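Side-chain contacts in esterase (Uncultured bacterium, PDB 5EGN), which hydrolyses carboxylic esters and degrades N-acyl homoserine lactones, probably by opening the lactone ring of these quorum-sensing signals: residues I22-P27 / G33-Q38; D52-G57 / I68-D73; G95-M100 / F191-K196; G144-A149 / A163-H168. The protein carries 2 engineered substitutions. One frame throughout, in Å; residues are numbered along the deposited sequence.

Interaction 1 of 4, residues I22-P27 / G33-Q38; sequences IVFLHP and GIWYFQ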
loop_
_atom_site.group_PDB
_atom_site.type_symbol
_atom_site.label_atom_id
_atom_site.label_comp_id
_atom_site.label_asym_id
_atom_site.label_seq_id
_atom_site.Cartn_x
_atom_site.Cartn_y
_atom_site.Cartn_z
ATOM N N ILE A 22 -15.161 -6.332 -6.212
ATOM C CA ILE A 22 -13.943 -7.118 -6.389
ATOM C C ILE A 22 -13.228 -7.279 -5.053
ATOM O O ILE A 22 -12.861 -6.291 -4.419
ATOM C CB ILE A 22 -12.973 -6.472 -7.399
ATOM C CG1 ILE A 22 -13.653 -6.261 -8.753
ATOM C CG2 ILE A 22 -11.723 -7.328 -7.556
ATOM C CD1 ILE A 22 -12.765 -5.587 -9.776
ATOM N N VAL A 23 -13.023 -8.518 -4.625
ATOM C CA VAL A 23 -12.390 -8.762 -3.335
ATOM C C VAL A 23 -10.939 -9.220 -3.474
ATOM O O VAL A 23 -10.659 -10.266 -4.061
ATOM C CB VAL A 23 -13.170 -9.805 -2.519
ATOM C CG1 VAL A 23 -12.455 -10.091 -1.214
ATOM C CG2 VAL A 23 -14.586 -9.313 -2.253
ATOM N N PHE A 24 -10.022 -8.426 -2.926
ATOM C CA PHE A 24 -8.601 -8.741 -2.945
ATOM C C PHE A 24 -8.143 -9.392 -1.638
ATOM O O PHE A 24 -8.309 -8.836 -0.525
ATOM C CB PHE A 24 -7.769 -7.486 -3.228
ATOM C CG PHE A 24 -8.038 -6.863 -4.573
ATOM C CD1 PHE A 24 -8.953 -5.831 -4.699
ATOM C CD2 PHE A 24 -7.373 -7.306 -5.707
ATOM C CE1 PHE A 24 -9.199 -5.251 -5.930
ATOM C CE2 PHE A 24 -7.615 -6.729 -6.940
ATOM C CZ PHE A 24 -8.530 -5.701 -7.050
ATOM N N LEU A 25 -7.574 -10.583 -1.814
ATOM C CA LEU A 25 -7.096 -11.439 -0.742
ATOM C C LEU A 25 -5.588 -11.599 -0.849
ATOM O O LEU A 25 -5.095 -12.277 -1.752
ATOM C CB LEU A 25 -7.777 -12.806 -0.815
ATOM C CG LEU A 25 -9.301 -12.770 -0.847
ATOM C CD1 LEU A 25 -9.896 -14.163 -0.992
ATOM C CD2 LEU A 25 -9.792 -12.099 0.417
ATOM N N HIS A 26 -4.863 -10.981 0.077
ATOM C CA HIS A 26 -3.402 -10.928 0.027
ATOM C C HIS A 26 -2.743 -12.284 0.299
ATOM O O HIS A 26 -3.354 -13.155 0.914
ATOM C CB HIS A 26 -2.891 -9.894 1.034
ATOM C CG HIS A 26 -3.044 -10.316 2.461
ATOM N ND1 HIS A 26 -2.147 -11.152 3.092
ATOM C CD2 HIS A 26 -3.993 -10.021 3.380
ATOM C CE1 HIS A 26 -2.537 -11.353 4.338
ATOM N NE2 HIS A 26 -3.653 -10.678 4.539
ATOM N N PRO A 27 -1.487 -12.461 -0.153
ATOM C CA PRO A 27 -0.748 -13.698 0.129
ATOM C C PRO A 27 -0.327 -13.828 1.591
ATOM O O PRO A 27 -0.481 -12.890 2.373
ATOM C CB PRO A 27 0.483 -13.585 -0.776
ATOM C CG PRO A 27 0.671 -12.129 -0.960
ATOM C CD PRO A 27 -0.719 -11.562 -1.032
ATOM N N GLY A 33 -1.981 -4.037 1.824
ATOM C CA GLY A 33 -1.169 -3.028 1.168
ATOM C C GLY A 33 -0.661 -3.484 -0.188
ATOM O O GLY A 33 -0.601 -2.700 -1.129
ATOM N N ILE A 34 -0.325 -4.768 -0.289
ATOM C CA ILE A 34 0.180 -5.366 -1.529
ATOM C C ILE A 34 -0.693 -5.079 -2.761
ATOM O O ILE A 34 -0.225 -5.200 -3.893
ATOM C CB ILE A 34 0.335 -6.907 -1.378
ATOM C CG1 ILE A 34 1.319 -7.471 -2.409
ATOM C CG2 ILE A 34 -1.017 -7.604 -1.475
ATOM C CD1 ILE A 34 1.625 -8.940 -2.223
ATOM N N TRP A 35 -1.947 -4.688 -2.544
ATOM C CA TRP A 35 -2.856 -4.423 -3.655
ATOM C C TRP A 35 -2.915 -2.946 -4.047
ATOM O O TRP A 35 -3.859 -2.527 -4.727
ATOM C CB TRP A 35 -4.261 -4.915 -3.307
ATOM C CG TRP A 35 -4.332 -6.382 -3.035
ATOM C CD1 TRP A 35 -4.602 -6.981 -1.841
ATOM C CD2 TRP A 35 -4.125 -7.441 -3.979
ATOM N NE1 TRP A 35 -4.584 -8.346 -1.983
ATOM C CE2 TRP A 35 -4.292 -8.655 -3.286
ATOM C CE3 TRP A 35 -3.817 -7.480 -5.344
ATOM C CZ2 TRP A 35 -4.162 -9.896 -3.908
ATOM C CZ3 TRP A 35 -3.688 -8.715 -5.961
ATOM C CH2 TRP A 35 -3.861 -9.905 -5.242
ATOM N N TYR A 36 -1.907 -2.174 -3.634
ATOM C CA TYR A 36 -1.906 -0.720 -3.814
ATOM C C TYR A 36 -2.129 -0.306 -5.264
ATOM O O TYR A 36 -2.876 0.630 -5.539
ATOM C CB TYR A 36 -0.591 -0.105 -3.297
ATOM C CG TYR A 36 -0.527 1.400 -3.479
ATOM C CD1 TYR A 36 -1.326 2.242 -2.716
ATOM C CD2 TYR A 36 0.306 1.974 -4.432
ATOM C CE1 TYR A 36 -1.292 3.613 -2.889
ATOM C CE2 TYR A 36 0.346 3.350 -4.611
ATOM C CZ TYR A 36 -0.455 4.160 -3.835
ATOM O OH TYR A 36 -0.423 5.522 -4.005
ATOM N N PHE A 37 -1.495 -1.010 -6.192
ATOM C CA PHE A 37 -1.601 -0.633 -7.595
ATOM C C PHE A 37 -2.875 -1.152 -8.256
ATOM O O PHE A 37 -3.200 -0.751 -9.374
ATOM C CB PHE A 37 -0.386 -1.126 -8.378
ATOM C CG PHE A 37 0.905 -0.485 -7.964
ATOM C CD1 PHE A 37 1.173 0.838 -8.272
ATOM C CD2 PHE A 37 1.855 -1.212 -7.270
ATOM C CE1 PHE A 37 2.368 1.425 -7.890
ATOM C CE2 PHE A 37 3.049 -0.634 -6.886
ATOM C CZ PHE A 37 3.307 0.686 -7.197
ATOM N N GLN A 38 -3.595 -2.036 -7.572
ATOM C CA GLN A 38 -4.849 -2.564 -8.100
ATOM C C GLN A 38 -6.048 -1.856 -7.484
ATOM O O GLN A 38 -7.016 -1.533 -8.172
ATOM C CB GLN A 38 -4.955 -4.070 -7.845
ATOM C CG GLN A 38 -4.079 -4.929 -8.740
ATOM C CD GLN A 38 -2.615 -4.880 -8.355
ATOM O OE1 GLN A 38 -2.266 -5.003 -7.182
ATOM N NE2 GLN A 38 -1.750 -4.699 -9.346
HETATM O O HOH W 1 -6.160 -8.468 0.756
#
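F24 and W35 form the centre of this contact. It belongs to the beta-alpha-beta unit of an alpha/beta hydrolase: strand 21-25, helix 36-39 and strand 47-51. F24 is on the first strand and W35 lies in the 33-38 segment that leads into the helix. The CB of F24 sits over one face of the indole. It is 3.4 Å from the centroid of the five-membered ring of W35, a CH-pi contact almost on the ring normal. The phenyl ring continues obliquely past the six-membered ring of W35, with the planes 42° apart. In W35, CG lies anti to the carbonyl carbon (chi1 -61°), and this turns the indole toward the strand. I34 covers the other indole face with CG2. I34 CD1 packs on P27 CG at 3.6 Å. At the indole rim, L25 O lies near the ring plane, 3.3 Å from W35 CZ2. Q38 CB meets the far end of the F24 ring, while its amide turns away to Q245. An alanine in place of W35 is likely to open a gap between F24 and I34 and to cost a water one of its partners. Around the contact, V50 of strand 47-51 and Q245 of helix 244-247 also touch W35. H26 N and W35 NE1 are both donors and do not bond to each other. One water serves both, each through a weak bond, and it donates to F24 O.

Interaction 2 of 4, residues D52-G57 / I68-D73; sequences DHRGHG and IMEHAD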
loop_
_atom_site.group_PDB
_atom_site.type_symbol
_atom_site.label_atom_id
_atom_site.label_comp_id
_atom_site.label_asym_id
_atom_site.label_seq_id
_atom_site.Cartn_x
_atom_site.Cartn_y
_atom_site.Cartn_z
ATOM N N ASP A 52 -7.356 -7.705 5.137
ATOM C CA ASP A 52 -6.303 -8.274 5.968
ATOM C C ASP A 52 -6.795 -9.567 6.612
ATOM O O ASP A 52 -7.739 -9.551 7.402
ATOM C CB ASP A 52 -5.875 -7.281 7.048
ATOM C CG ASP A 52 -4.924 -6.225 6.530
ATOM O OD1 ASP A 52 -4.859 -6.024 5.299
ATOM O OD2 ASP A 52 -4.237 -5.596 7.362
ATOM N N HIS A 53 -6.162 -10.685 6.268
ATOM C CA HIS A 53 -6.495 -11.965 6.883
ATOM C C HIS A 53 -6.224 -11.906 8.380
ATOM O O HIS A 53 -5.451 -11.066 8.841
ATOM C CB HIS A 53 -5.685 -13.100 6.255
ATOM C CG HIS A 53 -5.786 -13.166 4.763
ATOM N ND1 HIS A 53 -6.900 -12.745 4.070
ATOM C CD2 HIS A 53 -4.906 -13.602 3.830
ATOM C CE1 HIS A 53 -6.703 -12.919 2.775
ATOM N NE2 HIS A 53 -5.501 -13.438 2.603
ATOM N N ARG A 54 -6.859 -12.793 9.139
ATOM C CA ARG A 54 -6.580 -12.881 10.564
ATOM C C ARG A 54 -5.133 -13.317 10.760
ATOM O O ARG A 54 -4.629 -14.169 10.031
ATOM C CB ARG A 54 -7.541 -13.850 11.258
ATOM C CG ARG A 54 -7.519 -15.269 10.718
ATOM C CD ARG A 54 -8.326 -16.200 11.605
ATOM N NE ARG A 54 -9.705 -15.743 11.757
ATOM C CZ ARG A 54 -10.596 -16.307 12.567
ATOM N NH1 ARG A 54 -10.257 -17.355 13.304
ATOM N NH2 ARG A 54 -11.828 -15.821 12.640
ATOM N N GLY A 55 -4.463 -12.712 11.732
ATOM C CA GLY A 55 -3.060 -12.995 11.965
ATOM C C GLY A 55 -2.147 -12.156 11.092
ATOM O O GLY A 55 -0.925 -12.291 11.149
ATOM N N HIS A 56 -2.742 -11.285 10.282
ATOM C CA HIS A 56 -1.977 -10.450 9.364
ATOM C C HIS A 56 -2.322 -8.974 9.506
ATOM O O HIS A 56 -3.476 -8.613 9.731
ATOM C CB HIS A 56 -2.213 -10.885 7.916
ATOM C CG HIS A 56 -1.766 -12.282 7.622
ATOM N ND1 HIS A 56 -2.503 -13.390 7.980
ATOM C CD2 HIS A 56 -0.656 -12.750 7.003
ATOM C CE1 HIS A 56 -1.867 -14.482 7.593
ATOM N NE2 HIS A 56 -0.744 -14.122 6.998
ATOM N N GLY A 57 -1.301 -8.133 9.370
ATOM C CA GLY A 57 -1.469 -6.692 9.296
ATOM C C GLY A 57 -2.256 -6.044 10.417
ATOM O O GLY A 57 -1.822 -6.023 11.569
ATOM N N ILE A 68 -8.369 -22.549 6.401
ATOM C CA ILE A 68 -8.792 -21.780 5.239
ATOM C C ILE A 68 -10.294 -21.506 5.305
ATOM O O ILE A 68 -10.773 -20.476 4.826
ATOM C CB ILE A 68 -8.437 -22.513 3.931
ATOM C CG1 ILE A 68 -6.943 -22.835 3.903
ATOM C CG2 ILE A 68 -8.801 -21.675 2.721
ATOM C CD1 ILE A 68 -6.058 -21.612 3.985
ATOM N N MET A 69 -11.028 -22.425 5.925
ATOM C CA MET A 69 -12.465 -22.267 6.103
ATOM C C MET A 69 -12.779 -21.070 6.999
ATOM O O MET A 69 -13.698 -20.296 6.724
ATOM C CB MET A 69 -13.080 -23.538 6.693
ATOM C CG MET A 69 -12.787 -24.808 5.908
ATOM S SD MET A 69 -11.224 -25.579 6.377
ATOM C CE MET A 69 -11.193 -26.984 5.270
ATOM N N GLU A 70 -12.006 -20.921 8.070
ATOM C CA GLU A 70 -12.186 -19.807 8.997
ATOM C C GLU A 70 -11.851 -18.467 8.336
ATOM O O GLU A 70 -12.543 -17.465 8.553
ATOM C CB GLU A 70 -11.336 -20.025 10.253
ATOM C CG GLU A 70 -11.948 -21.038 11.221
ATOM C CD GLU A 70 -10.963 -21.534 12.261
ATOM O OE1 GLU A 70 -9.897 -22.055 11.867
ATOM O OE2 GLU A 70 -11.259 -21.414 13.469
ATOM N N HIS A 71 -10.789 -18.456 7.533
ATOM C CA HIS A 71 -10.445 -17.293 6.717
ATOM C C HIS A 71 -11.608 -16.917 5.803
ATOM O O HIS A 71 -11.995 -15.741 5.698
ATOM C CB HIS A 71 -9.196 -17.572 5.876
ATOM C CG HIS A 71 -7.908 -17.425 6.624
ATOM N ND1 HIS A 71 -7.498 -16.228 7.172
ATOM C CD2 HIS A 71 -6.925 -18.317 6.895
ATOM C CE1 HIS A 71 -6.324 -16.392 7.755
ATOM N NE2 HIS A 71 -5.956 -17.651 7.603
ATOM N N ALA A 72 -12.156 -17.932 5.143
ATOM C CA ALA A 72 -13.295 -17.754 4.253
ATOM C C ALA A 72 -14.481 -17.156 5.000
ATOM O O ALA A 72 -15.192 -16.306 4.466
ATOM C CB ALA A 72 -13.679 -19.077 3.612
ATOM N N ASP A 73 -14.685 -17.596 6.238
ATOM C CA ASP A 73 -15.772 -17.062 7.053
ATOM C C ASP A 73 -15.510 -15.599 7.409
ATOM O O ASP A 73 -16.444 -14.802 7.476
ATOM C CB ASP A 73 -15.968 -17.897 8.320
ATOM C CG ASP A 73 -17.267 -17.565 9.044
ATOM O OD1 ASP A 73 -18.106 -16.841 8.469
ATOM O OD2 ASP A 73 -17.454 -18.038 10.187
HETATM O O HOH W 2 -9.012 -14.284 7.763
#
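The loop that follows strand 47-51 of the alpha/beta hydrolase sheet meets helix 68-81 where H53 and R54 touch H71. Residues 53-56 make a type II beta turn. G55 has a positive phi in it that suits glycine, and H56 ND1 bonds to R54 O, approaching from above the carbonyl plane. H71 projects from the helix against the start of this turn. Its CE1 lies 3.4 Å from R54 CG and 3.7 Å from H53 CB. R54 N lies in the plane of the H71 ring, at its edge. A water bridges the two, accepting from R54 N (3.0 Å) and hydrogen-bonded to H71 ND1. The H53 and H71 rings are set obliquely, planes at 63°. Beyond H71, the R54 chain bends at chi3 (57°) and carries its guanidinium past E70, whose CB lies over one face. E70 OE2 is 4.2 Å from R54 NH1, but well out of the guanidinium plane. R54 NE forms a salt bridge with D74 and NH1 bonds to G65 O. E70 OE1 bonds to S67. The pull between R54 and E70 is therefore probably only a general electrostatic one, and direct contact across the segments rests on carbon packing around a bridged imidazole.

Interaction 3 of 4, residues G95-M100 / F191-K196; sequences GGMIAM and FAWNIK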
loop_
_atom_site.group_PDB
_atom_site.type_symbol
_atom_site.label_atom_id
_atom_site.label_comp_id
_atom_site.label_asym_id
_atom_site.label_seq_id
_atom_site.Cartn_x
_atom_site.Cartn_y
_atom_site.Cartn_z
ATOM N N GLY A 95 -4.537 -16.585 -0.465
ATOM C CA GLY A 95 -5.749 -15.884 -0.846
ATOM C C GLY A 95 -6.526 -16.690 -1.869
ATOM O O GLY A 95 -7.758 -16.708 -1.859
ATOM N N GLY A 96 -5.795 -17.358 -2.756
ATOM C CA GLY A 96 -6.399 -18.246 -3.732
ATOM C C GLY A 96 -7.064 -19.423 -3.047
ATOM O O GLY A 96 -8.157 -19.844 -3.434
ATOM N N MET A 97 -6.399 -19.950 -2.022
ATOM C CA MET A 97 -6.964 -21.009 -1.195
ATOM C C MET A 97 -8.283 -20.565 -0.580
ATOM O O MET A 97 -9.281 -21.286 -0.626
ATOM C CB MET A 97 -5.992 -21.412 -0.085
ATOM C CG MET A 97 -4.630 -21.861 -0.564
ATOM S SD MET A 97 -3.605 -22.438 0.801
ATOM C CE MET A 97 -2.074 -22.774 -0.059
ATOM N N ILE A 98 -8.271 -19.367 -0.004
ATOM C CA ILE A 98 -9.447 -18.790 0.638
ATOM C C ILE A 98 -10.593 -18.633 -0.356
ATOM O O ILE A 98 -11.742 -18.952 -0.048
ATOM C CB ILE A 98 -9.118 -17.423 1.274
ATOM C CG1 ILE A 98 -8.090 -17.594 2.393
ATOM C CG2 ILE A 98 -10.374 -16.769 1.820
ATOM C CD1 ILE A 98 -7.523 -16.291 2.909
ATOM N N ALA A 99 -10.269 -18.153 -1.553
ATOM C CA ALA A 99 -11.266 -17.984 -2.605
ATOM C C ALA A 99 -11.876 -19.322 -3.032
ATOM O O ALA A 99 -13.087 -19.424 -3.232
ATOM C CB ALA A 99 -10.651 -17.278 -3.806
ATOM N N MET A 100 -11.034 -20.343 -3.171
ATOM C CA MET A 100 -11.504 -21.668 -3.571
ATOM C C MET A 100 -12.415 -22.283 -2.507
ATOM O O MET A 100 -13.494 -22.808 -2.818
ATOM C CB MET A 100 -10.318 -22.593 -3.859
ATOM C CG MET A 100 -9.612 -22.290 -5.176
ATOM S SD MET A 100 -8.334 -23.481 -5.634
ATOM C CE MET A 100 -6.997 -22.992 -4.547
ATOM N N PHE A 191 -0.513 -24.936 4.715
ATOM C CA PHE A 191 0.300 -26.028 4.191
ATOM C C PHE A 191 -0.480 -27.333 4.053
ATOM O O PHE A 191 -0.204 -28.135 3.161
ATOM C CB PHE A 191 1.522 -26.258 5.085
ATOM C CG PHE A 191 2.561 -25.178 4.987
ATOM C CD1 PHE A 191 3.291 -25.003 3.823
ATOM C CD2 PHE A 191 2.822 -24.348 6.065
ATOM C CE1 PHE A 191 4.251 -24.014 3.733
ATOM C CE2 PHE A 191 3.782 -23.358 5.978
ATOM C CZ PHE A 191 4.497 -23.192 4.812
ATOM N N ALA A 192 -1.452 -27.543 4.933
ATOM C CA ALA A 192 -2.135 -28.829 5.014
ATOM C C ALA A 192 -3.449 -28.860 4.235
ATOM O O ALA A 192 -3.950 -29.935 3.902
ATOM C CB ALA A 192 -2.384 -29.193 6.468
ATOM N N TRP A 193 -4.001 -27.684 3.955
ATOM C CA TRP A 193 -5.258 -27.566 3.219
ATOM C C TRP A 193 -5.174 -28.254 1.861
ATOM O O TRP A 193 -4.309 -27.938 1.048
ATOM C CB TRP A 193 -5.626 -26.093 3.042
ATOM C CG TRP A 193 -6.909 -25.848 2.319
ATOM C CD1 TRP A 193 -8.171 -25.968 2.825
ATOM C CD2 TRP A 193 -7.060 -25.410 0.964
ATOM N NE1 TRP A 193 -9.098 -25.643 1.863
ATOM C CE2 TRP A 193 -8.441 -25.296 0.714
ATOM C CE3 TRP A 193 -6.160 -25.107 -0.062
ATOM C CZ2 TRP A 193 -8.943 -24.893 -0.522
ATOM C CZ3 TRP A 193 -6.660 -24.710 -1.286
ATOM C CH2 TRP A 193 -8.038 -24.604 -1.506
ATOM N N ASN A 194 -6.080 -29.197 1.622
ATOM C CA ASN A 194 -6.027 -30.019 0.420
ATOM C C ASN A 194 -7.419 -30.350 -0.113
ATOM O O ASN A 194 -8.194 -31.046 0.542
ATOM C CB ASN A 194 -5.248 -31.305 0.710
ATOM C CG ASN A 194 -4.866 -32.060 -0.547
ATOM O OD1 ASN A 194 -5.600 -32.067 -1.533
ATOM N ND2 ASN A 194 -3.709 -32.708 -0.513
ATOM N N ILE A 195 -7.728 -29.852 -1.306
ATOM C CA ILE A 195 -9.022 -30.107 -1.930
ATOM C C ILE A 195 -8.869 -30.641 -3.353
ATOM O O ILE A 195 -9.676 -30.329 -4.232
ATOM C CB ILE A 195 -9.901 -28.838 -1.968
ATOM C CG1 ILE A 195 -9.209 -27.719 -2.751
ATOM C CG2 ILE A 195 -10.229 -28.374 -0.559
ATOM C CD1 ILE A 195 -10.169 -26.695 -3.319
ATOM N N LYS A 196 -7.837 -31.450 -3.571
ATOM C CA LYS A 196 -7.571 -32.040 -4.883
ATOM C C LYS A 196 -8.785 -32.766 -5.457
ATOM O O LYS A 196 -9.066 -32.672 -6.651
ATOM C CB LYS A 196 -6.391 -33.012 -4.805
ATOM C CG LYS A 196 -5.032 -32.356 -4.601
ATOM C CD LYS A 196 -3.943 -33.406 -4.425
ATOM C CE LYS A 196 -2.555 -32.780 -4.387
ATOM N NZ LYS A 196 -2.060 -32.543 -3.003
#
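W193 pushes its indole against helix 94-105, where M97 and M100 receive it. The GxSxG pattern of a likely nucleophile elbow in this alpha/beta hydrolase runs into the start of the helix, at G95. M97 lies along one indole face. Its CB is 3.9 Å from the centroid of the six-membered ring of W193. Its CG stands above and just outside the rim, 3.6 Å from W193 CZ3. The sulfur continues past the ring in a Met-aromatic contact, M97 SD standing 4.8 Å from the same centroid, obliquely at 54° off the normal. I195 closes the opposite face with CG2, leaving the indole between a helix residue and a neighbour in its own loop. M100 bends at chi3 (-77°) and brings its methyl to the ring edge, CE 3.6 Å from W193 CH2. The hollow between M97 and M100 is thus filled by the tip of the six-membered ring. I195 CD1 adds a looser touch on M100 CB at 4.1 Å. W193 holds CG anti to its own N (chi1 -179°), which extends the indole toward the helix. W193 NE1 donates to Q101 OE1. A serine at W193 would probably leave both methionines without their common surface and Q101 without the NE1 donor. Just beyond, N194 OD1 accepts from K196 N in an Asx turn. I68 of helix 68-81 touches both W193 and M97, and L122 of helix 122-125 also packs on M97. The loop 191-196 is thus pressed among helices, W193 bonding to G121 by backbone and I195 N to T120 OG1, after strand 110-116.

Interaction 4 of 4, residues G144-A149 / A163-H168; sequences GLLEGA and AVMKAH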
loop_
_atom_site.group_PDB
_atom_site.type_symbol
_atom_site.label_atom_id
_atom_site.label_comp_id
_atom_site.label_asym_id
_atom_site.label_seq_id
_atom_site.Cartn_x
_atom_site.Cartn_y
_atom_site.Cartn_z
ATOM N N GLY A 144 15.090 -17.852 2.211
ATOM C CA GLY A 144 15.436 -18.788 1.158
ATOM C C GLY A 144 14.262 -19.104 0.250
ATOM O O GLY A 144 14.421 -19.208 -0.965
ATOM N N LEU A 145 13.080 -19.253 0.839
ATOM C CA LEU A 145 11.871 -19.502 0.060
ATOM C C LEU A 145 11.503 -18.286 -0.782
ATOM O O LEU A 145 11.025 -18.417 -1.909
ATOM C CB LEU A 145 10.706 -19.873 0.980
ATOM C CG LEU A 145 9.359 -20.181 0.320
ATOM C CD1 LEU A 145 8.785 -21.459 0.894
ATOM C CD2 LEU A 145 8.381 -19.033 0.511
ATOM N N LEU A 146 11.738 -17.101 -0.230
ATOM C CA LEU A 146 11.358 -15.863 -0.896
ATOM C C LEU A 146 12.277 -15.517 -2.058
ATOM O O LEU A 146 11.889 -14.774 -2.962
ATOM C CB LEU A 146 11.326 -14.711 0.107
ATOM C CG LEU A 146 9.908 -14.194 0.339
ATOM C CD1 LEU A 146 8.962 -15.352 0.610
ATOM C CD2 LEU A 146 9.878 -13.202 1.480
ATOM N N GLU A 147 13.489 -16.061 -2.046
ATOM C CA GLU A 147 14.387 -15.868 -3.183
ATOM C C GLU A 147 13.904 -16.622 -4.425
ATOM O O GLU A 147 14.415 -16.413 -5.524
ATOM C CB GLU A 147 15.809 -16.295 -2.821
ATOM C CG GLU A 147 16.593 -15.208 -2.104
ATOM C CD GLU A 147 17.960 -15.665 -1.644
ATOM O OE1 GLU A 147 18.283 -16.859 -1.817
ATOM O OE2 GLU A 147 18.716 -14.826 -1.111
ATOM N N GLY A 148 12.912 -17.490 -4.250
ATOM C CA GLY A 148 12.324 -18.207 -5.365
ATOM C C GLY A 148 10.940 -17.688 -5.706
ATOM O O GLY A 148 10.230 -18.272 -6.526
ATOM N N ALA A 149 10.561 -16.577 -5.079
ATOM C CA ALA A 149 9.230 -16.004 -5.252
ATOM C C ALA A 149 9.211 -14.876 -6.277
ATOM O O ALA A 149 8.143 -14.445 -6.714
ATOM C CB ALA A 149 8.700 -15.501 -3.920
ATOM N N ALA A 163 12.622 -7.100 -1.002
ATOM C CA ALA A 163 12.886 -6.364 0.234
ATOM C C ALA A 163 11.651 -6.292 1.139
ATOM O O ALA A 163 11.699 -6.687 2.309
ATOM C CB ALA A 163 13.385 -4.962 -0.086
ATOM N N VAL A 164 10.546 -5.791 0.593
ATOM C CA VAL A 164 9.335 -5.592 1.385
ATOM C C VAL A 164 8.729 -6.930 1.810
ATOM O O VAL A 164 8.107 -7.027 2.872
ATOM C CB VAL A 164 8.278 -4.748 0.618
ATOM C CG1 VAL A 164 7.635 -5.545 -0.508
ATOM C CG2 VAL A 164 7.212 -4.235 1.572
ATOM N N MET A 165 8.928 -7.965 0.999
ATOM C CA MET A 165 8.376 -9.270 1.334
ATOM C C MET A 165 9.192 -9.932 2.439
ATOM O O MET A 165 8.643 -10.625 3.296
ATOM C CB MET A 165 8.314 -10.169 0.100
ATOM C CG MET A 165 6.967 -10.838 -0.077
ATOM S SD MET A 165 5.629 -9.641 -0.239
ATOM C CE MET A 165 6.014 -8.922 -1.835
ATOM N N LYS A 166 10.502 -9.713 2.419
ATOM C CA LYS A 166 11.359 -10.188 3.499
ATOM C C LYS A 166 11.079 -9.404 4.773
ATOM O O LYS A 166 11.262 -9.909 5.881
ATOM C CB LYS A 166 12.837 -10.077 3.120
ATOM C CG LYS A 166 13.378 -11.295 2.390
ATOM C CD LYS A 166 14.891 -11.228 2.239
ATOM C CE LYS A 166 15.427 -12.452 1.512
ATOM N NZ LYS A 166 16.910 -12.418 1.373
ATOM N N ALA A 167 10.627 -8.167 4.605
ATOM C CA ALA A 167 10.276 -7.322 5.737
ATOM C C ALA A 167 8.955 -7.751 6.371
ATOM O O ALA A 167 8.781 -7.650 7.585
ATOM C CB ALA A 167 10.203 -5.873 5.304
ATOM N N HIS A 168 8.030 -8.229 5.542
ATOM C CA HIS A 168 6.692 -8.599 6.003
ATOM C C HIS A 168 6.681 -9.623 7.141
ATOM O O HIS A 168 5.937 -9.464 8.109
ATOM C CB HIS A 168 5.861 -9.136 4.835
ATOM C CG HIS A 168 5.025 -8.095 4.158
ATOM N ND1 HIS A 168 4.036 -7.394 4.813
ATOM C CD2 HIS A 168 5.020 -7.645 2.881
ATOM C CE1 HIS A 168 3.463 -6.552 3.971
ATOM N NE2 HIS A 168 4.042 -6.686 2.792
#
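L146 and K166 bring helices 138-146 and 159-168 together, with E147 and M165 at their sides. L146 rests its CD2 methyl on the backbone of the other helix. The methyl lies 3.4 Å from M165 O and 3.7 Å from M165 CB. It also lies 4.1 Å from K166 CG, so it fits between the roots of two successive side chains. M165 starts toward L146, then bends at chi2 (59°) and chi3, and its thioether leads away, to pack near F243. K166 behaves differently. Its chain is extended beyond CG and runs across to E147, whose own chain is also extended beyond CG. The two cross obliquely and meet at their charged ends, E147 OE2 and K166 NZ, 3.9 Å apart. This is a long salt bridge, on the solvent-facing side of the contact. A type I beta turn from L146 to A149 ends the first segment here, and E147 O also accepts from K155. Both helices fall between strands 110-116 and 206-211, where alpha/beta hydrolases commonly carry a helical cap. L146 also packs on F169, and on the far side H168 bonds to Y36 of the second subunit.

How the interactions relate
Interactions 1, 2 and 3 are buried and cluster round the central sheet. Interaction 4 is partly buried and joins helices that lie outside the sheet. Interactions 1 and 2 meet through H26 and H53, whose rings stack and whose H26 O and H53 NE2 probably hydrogen-bond. Helix 68-81 is shared by interactions 2 and 3. L25 of interaction 1 touches helix 94-105 of interaction 3. A tryptophan leads interactions 1 and 3, while a histidine and a bridging water mark interaction 2. Only interaction 4 has a salt bridge across its segments. Interactions 1 and 4 both reach the second subunit.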